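Local atomic coordinates of heme-binding protein A / AI-2 binding protein A (Helicobacter pylori SS1, PDB entry 6OFQ), a protein that binds peptides in the periplasm and probably delivers them to an ABC transporter. Residues R246-N250 with S251-A255; P338-P341 with T342-G345. All blocks are in the same frame, centred on the assembly; numbering follows the deposited sequence. Where two conformers were deposited one is given.

Contact 1: residues R246-N250 with S251-A255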
loop_
_atom_site.group_PDB
_atom_site.type_symbol
_atom_site.label_atom_id
_atom_site.label_comp_id
_atom_site.label_asym_id
_atom_site.label_seq_id
_atom_site.Cartn_x
_atom_site.Cartn_y
_atom_site.Cartn_z
ATOM N N ARG A 246 -18.177 -1.964 -3.142
ATOM C CA ARG A 246 -18.497 -1.915 -4.552
ATOM C C ARG A 246 -17.350 -1.349 -5.365
ATOM O O ARG A 246 -16.630 -0.424 -4.976
ATOM C CB ARG A 246 -19.720 -1.025 -4.765
ATOM C CG ARG A 246 -21.003 -1.635 -4.194
ATOM C CD ARG A 246 -22.327 -1.003 -4.635
ATOM N NE ARG A 246 -22.400 -1.007 -6.086
ATOM C CZ ARG A 246 -23.188 -0.211 -6.815
ATOM N NH1 ARG A 246 -24.025 0.598 -6.221
ATOM N NH2 ARG A 246 -23.101 -0.243 -8.158
ATOM N N THR A 247 -17.215 -1.902 -6.564
ATOM C CA THR A 247 -16.358 -1.355 -7.607
ATOM C C THR A 247 -17.160 -0.580 -8.628
ATOM O O THR A 247 -17.992 -1.176 -9.289
ATOM C CB THR A 247 -15.516 -2.441 -8.282
ATOM O OG1 THR A 247 -14.680 -3.133 -7.314
ATOM C CG2 THR A 247 -14.591 -1.862 -9.346
ATOM N N ILE A 248 -16.953 0.728 -8.701
ATOM C CA ILE A 248 -17.629 1.634 -9.668
ATOM C C ILE A 248 -16.480 2.393 -10.284
ATOM O O ILE A 248 -15.924 3.330 -9.719
ATOM C CB ILE A 248 -18.556 2.626 -8.932
ATOM C CG1 ILE A 248 -19.628 1.846 -8.193
ATOM C CG2 ILE A 248 -19.185 3.620 -9.920
ATOM C CD1 ILE A 248 -20.604 2.669 -7.403
ATOM N N PRO A 249 -16.083 1.989 -11.498
ATOM C CA PRO A 249 -14.817 2.468 -12.026
ATOM C C PRO A 249 -14.750 3.922 -12.402
ATOM O O PRO A 249 -13.717 4.581 -12.205
ATOM C CB PRO A 249 -14.532 1.568 -13.254
ATOM C CG PRO A 249 -15.376 0.376 -13.027
ATOM C CD PRO A 249 -16.531 0.764 -12.153
ATOM N N ASN A 250 -15.887 4.446 -12.831
ATOM C CA ASN A 250 -15.923 5.855 -13.214
ATOM C C ASN A 250 -16.138 6.735 -11.995
ATOM O O ASN A 250 -17.121 6.592 -11.257
ATOM C CB ASN A 250 -17.013 6.110 -14.276
ATOM C CG ASN A 250 -17.006 7.552 -14.722
ATOM O OD1 ASN A 250 -17.374 8.465 -14.020
ATOM N ND2 ASN A 250 -16.535 7.781 -15.947
ATOM N N SER A 251 -15.198 7.645 -11.744
ATOM C CA SER A 251 -15.238 8.411 -10.506
ATOM C C SER A 251 -16.382 9.407 -10.434
ATOM O O SER A 251 -16.838 9.770 -9.337
ATOM C CB SER A 251 -13.895 9.114 -10.331
ATOM O OG SER A 251 -12.875 8.154 -10.081
ATOM N N SER A 252 -16.835 9.866 -11.600
ATOM C CA SER A 252 -18.027 10.721 -11.653
ATOM C C SER A 252 -19.285 9.899 -11.336
ATOM O O SER A 252 -20.148 10.315 -10.564
ATOM C CB SER A 252 -18.213 11.433 -13.014
ATOM O OG SER A 252 -17.212 12.395 -13.178
ATOM N N THR A 253 -19.405 8.698 -11.878
ATOM C CA THR A 253 -20.498 7.778 -11.582
ATOM C C THR A 253 -20.526 7.428 -10.092
ATOM O O THR A 253 -21.569 7.350 -9.431
ATOM C CB THR A 253 -20.368 6.518 -12.406
ATOM O OG1 THR A 253 -20.315 6.875 -13.806
ATOM C CG2 THR A 253 -21.509 5.529 -12.200
ATOM N N ARG A 254 -19.315 7.280 -9.522
ATOM C CA ARG A 254 -19.203 6.964 -8.094
ATOM C C ARG A 254 -19.715 8.121 -7.235
ATOM O O ARG A 254 -20.473 7.901 -6.296
ATOM C CB ARG A 254 -17.724 6.582 -7.798
ATOM C CG ARG A 254 -17.469 5.800 -6.504
ATOM C CD ARG A 254 -15.976 5.591 -6.204
ATOM N NE ARG A 254 -15.281 5.174 -7.412
ATOM C CZ ARG A 254 -14.256 5.762 -7.992
ATOM N NH1 ARG A 254 -13.541 6.706 -7.424
ATOM N NH2 ARG A 254 -14.055 5.409 -9.235
ATOM N N ALA A 255 -19.318 9.363 -7.536
ATOM C CA ALA A 255 -19.868 10.504 -6.851
ATOM C C ALA A 255 -21.359 10.689 -7.038
ATOM O O ALA A 255 -22.059 11.048 -6.090
ATOM C CB ALA A 255 -19.090 11.744 -7.236
HETATM O O HOH W 1 -12.565 7.308 -12.907
#
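The N-cap of helix 251-259 is built here, where Asn250 and Arg254 tie the helix to the end of strand 242-247. Asn250 is the capping residue. It holds CG opposite its own N (chi1 -177°), which turns OD1 to the first helical turn. There Asn250 OD1 accepts from Thr253 N at 3.0 Å, the N-H pointing well at it. A weak bond to Asn250 OD1 comes from Ser252 N at 2.8 Å. The regular helical bonding starts at the same residue, Arg254 N to Asn250 O (2.9 Å). Arg254 bends back at its third torsion and grips Ile248 O side-on. Arg254 NE lies 3.0 Å and Arg254 NH2 2.8 Å from Ile248 O. Both nitrogens lie in the carbonyl plane and the oxygen lies in the guanidinium plane, which should fix the group's rotation. Ile248 CG2 packs at 3.8 Å against Thr253 CG2. A water bridges Pro249 O and Ser251 N, so this helical N-H is satisfied too. Arg254 NH1 reaches on to Thr267 O, just past strand 265-266. Ile248 and Arg254 both touch Ala36 of strand 32-37, which lies beside strand 242-247 in the mixed sheet.

Contact 2: residues P338-P341 with T342-G345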
loop_
_atom_site.group_PDB
_atom_site.type_symbol
_atom_site.label_atom_id
_atom_site.label_comp_id
_atom_site.label_asym_id
_atom_site.label_seq_id
_atom_site.Cartn_x
_atom_site.Cartn_y
_atom_site.Cartn_z
ATOM N N PRO A 338 11.080 11.000 -1.626
ATOM C CA PRO A 338 10.226 9.851 -1.983
ATOM C C PRO A 338 9.054 9.591 -1.075
ATOM O O PRO A 338 8.163 8.862 -1.476
ATOM C CB PRO A 338 11.153 8.658 -1.968
ATOM C CG PRO A 338 12.502 9.281 -2.229
ATOM C CD PRO A 338 12.500 10.603 -1.504
ATOM N N PHE A 339 9.026 10.169 0.115
ATOM C CA PHE A 339 7.960 9.981 1.103
ATOM C C PHE A 339 7.472 11.341 1.601
ATOM O O PHE A 339 8.211 12.320 1.523
ATOM C CB PHE A 339 8.414 9.054 2.225
ATOM C CG PHE A 339 9.555 9.593 3.023
ATOM C CD1 PHE A 339 10.862 9.275 2.734
ATOM C CD2 PHE A 339 9.326 10.285 4.198
ATOM C CE1 PHE A 339 11.897 9.766 3.528
ATOM C CE2 PHE A 339 10.338 10.786 4.982
ATOM C CZ PHE A 339 11.633 10.489 4.696
ATOM N N PRO A 340 6.266 11.401 2.158
ATOM C CA PRO A 340 5.661 12.696 2.500
ATOM C C PRO A 340 6.172 13.242 3.834
ATOM O O PRO A 340 6.621 12.473 4.700
ATOM C CB PRO A 340 4.173 12.391 2.524
ATOM C CG PRO A 340 4.093 10.954 2.923
ATOM C CD PRO A 340 5.268 10.322 2.188
ATOM N N PRO A 341 5.992 14.556 4.041
ATOM C CA PRO A 341 6.502 15.237 5.224
ATOM C C PRO A 341 5.726 14.945 6.502
ATOM O O PRO A 341 6.168 15.387 7.563
ATOM C CB PRO A 341 6.486 16.715 4.840
ATOM C CG PRO A 341 5.555 16.806 3.748
ATOM C CD PRO A 341 5.556 15.521 3.010
ATOM N N THR A 342 4.648 14.181 6.385
ATOM C CA THR A 342 3.958 13.623 7.559
ATOM C C THR A 342 4.771 12.513 8.226
ATOM O O THR A 342 4.343 12.136 9.302
ATOM C CB THR A 342 2.600 13.105 7.125
ATOM O OG1 THR A 342 2.776 12.421 5.852
ATOM C CG2 THR A 342 1.669 14.266 6.906
ATOM N N ILE A 343 5.859 12.044 7.651
ATOM C CA ILE A 343 6.708 11.057 8.272
ATOM C C ILE A 343 7.993 11.769 8.704
ATOM O O ILE A 343 8.577 12.562 7.978
ATOM C CB ILE A 343 6.951 9.920 7.279
ATOM C CG1 ILE A 343 5.643 9.289 6.837
ATOM C CG2 ILE A 343 7.894 8.874 7.879
ATOM C CD1 ILE A 343 5.827 8.228 5.780
ATOM N N TRP A 344 8.461 11.309 9.865
ATOM C CA TRP A 344 9.738 11.766 10.329
ATOM C C TRP A 344 10.899 11.456 9.397
ATOM O O TRP A 344 10.832 10.500 8.606
ATOM C CB TRP A 344 10.064 11.188 11.704
ATOM C CG TRP A 344 10.276 9.681 11.785
ATOM C CD1 TRP A 344 9.303 8.745 11.944
ATOM C CD2 TRP A 344 11.499 8.971 11.589
ATOM N NE1 TRP A 344 9.851 7.475 11.959
ATOM C CE2 TRP A 344 11.198 7.596 11.751
ATOM C CE3 TRP A 344 12.828 9.344 11.320
ATOM C CZ2 TRP A 344 12.137 6.592 11.686
ATOM C CZ3 TRP A 344 13.771 8.285 11.271
ATOM C CH2 TRP A 344 13.415 6.966 11.393
ATOM N N GLY A 345 11.965 12.257 9.441
ATOM C CA GLY A 345 13.143 11.983 8.638
ATOM C C GLY A 345 13.152 12.624 7.265
ATOM O O GLY A 345 14.154 12.580 6.544
HETATM O O HOH W 2 9.002 15.323 8.957
#
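Phe339, Thr342 and Ile343 carry most of this local contact, set round a type I beta turn from Pro340 to Ile343. The turn is closed by Ile343 N donating to Pro340 O at 3.1 Å, a fairly straight bond (162°) that arrives from above the carbonyl plane. Phe339 has CG between its backbone N and carbonyl carbon (chi1 63°), which brings its ring over to the returning chain. There its rim does the touching. Phe339 CD2 meets Ile343 CB at 3.9 Å, and Phe339 CZ meets Gly345 C at 3.7 Å, near the ring plane. Ile343 O also lies at that edge, 3.9 Å from Phe339 CE2. Thr342 OG1 rests 3.5 Å from Pro340 CG, while its hydrogen bond goes to Gly290 O. The CD1 end of Ile343 reaches Pro340 CD at 4.2 Å. Phe438 of helix 436-443 touches Phe339, Pro340 and Ile343. A water donates to both Pro341 O and Ile343 O, joining two carbonyls of the turn itself. Pro340 and Pro341 restrict the backbone. The chemistry is thus mainly apolar: the Phe339 ring edge and the Ile343 side chain supply apolar contacts, while the single direct hydrogen bond is between backbone atoms.

Contact 1 comes first along the chain and closes before contact 2 opens. Their centres lie about 30 Å apart, and their nearest atoms about 21 Å, so they do not touch. Both fall within the same solute-binding family 5 range, yet they serve different parts of the fold. Residues 246-255 join strand 242-247, in a mixed sheet, to helix 251-259. Residues 338-345 belong to a loop between strand 332-334, in another mixed sheet, and helix 357-366. The loop packs against helices 436-443 and 477-494. Contact 1 starts a helix after a strand, and contact 2 makes a turn within a loop, in separate parts of this periplasmic binding protein.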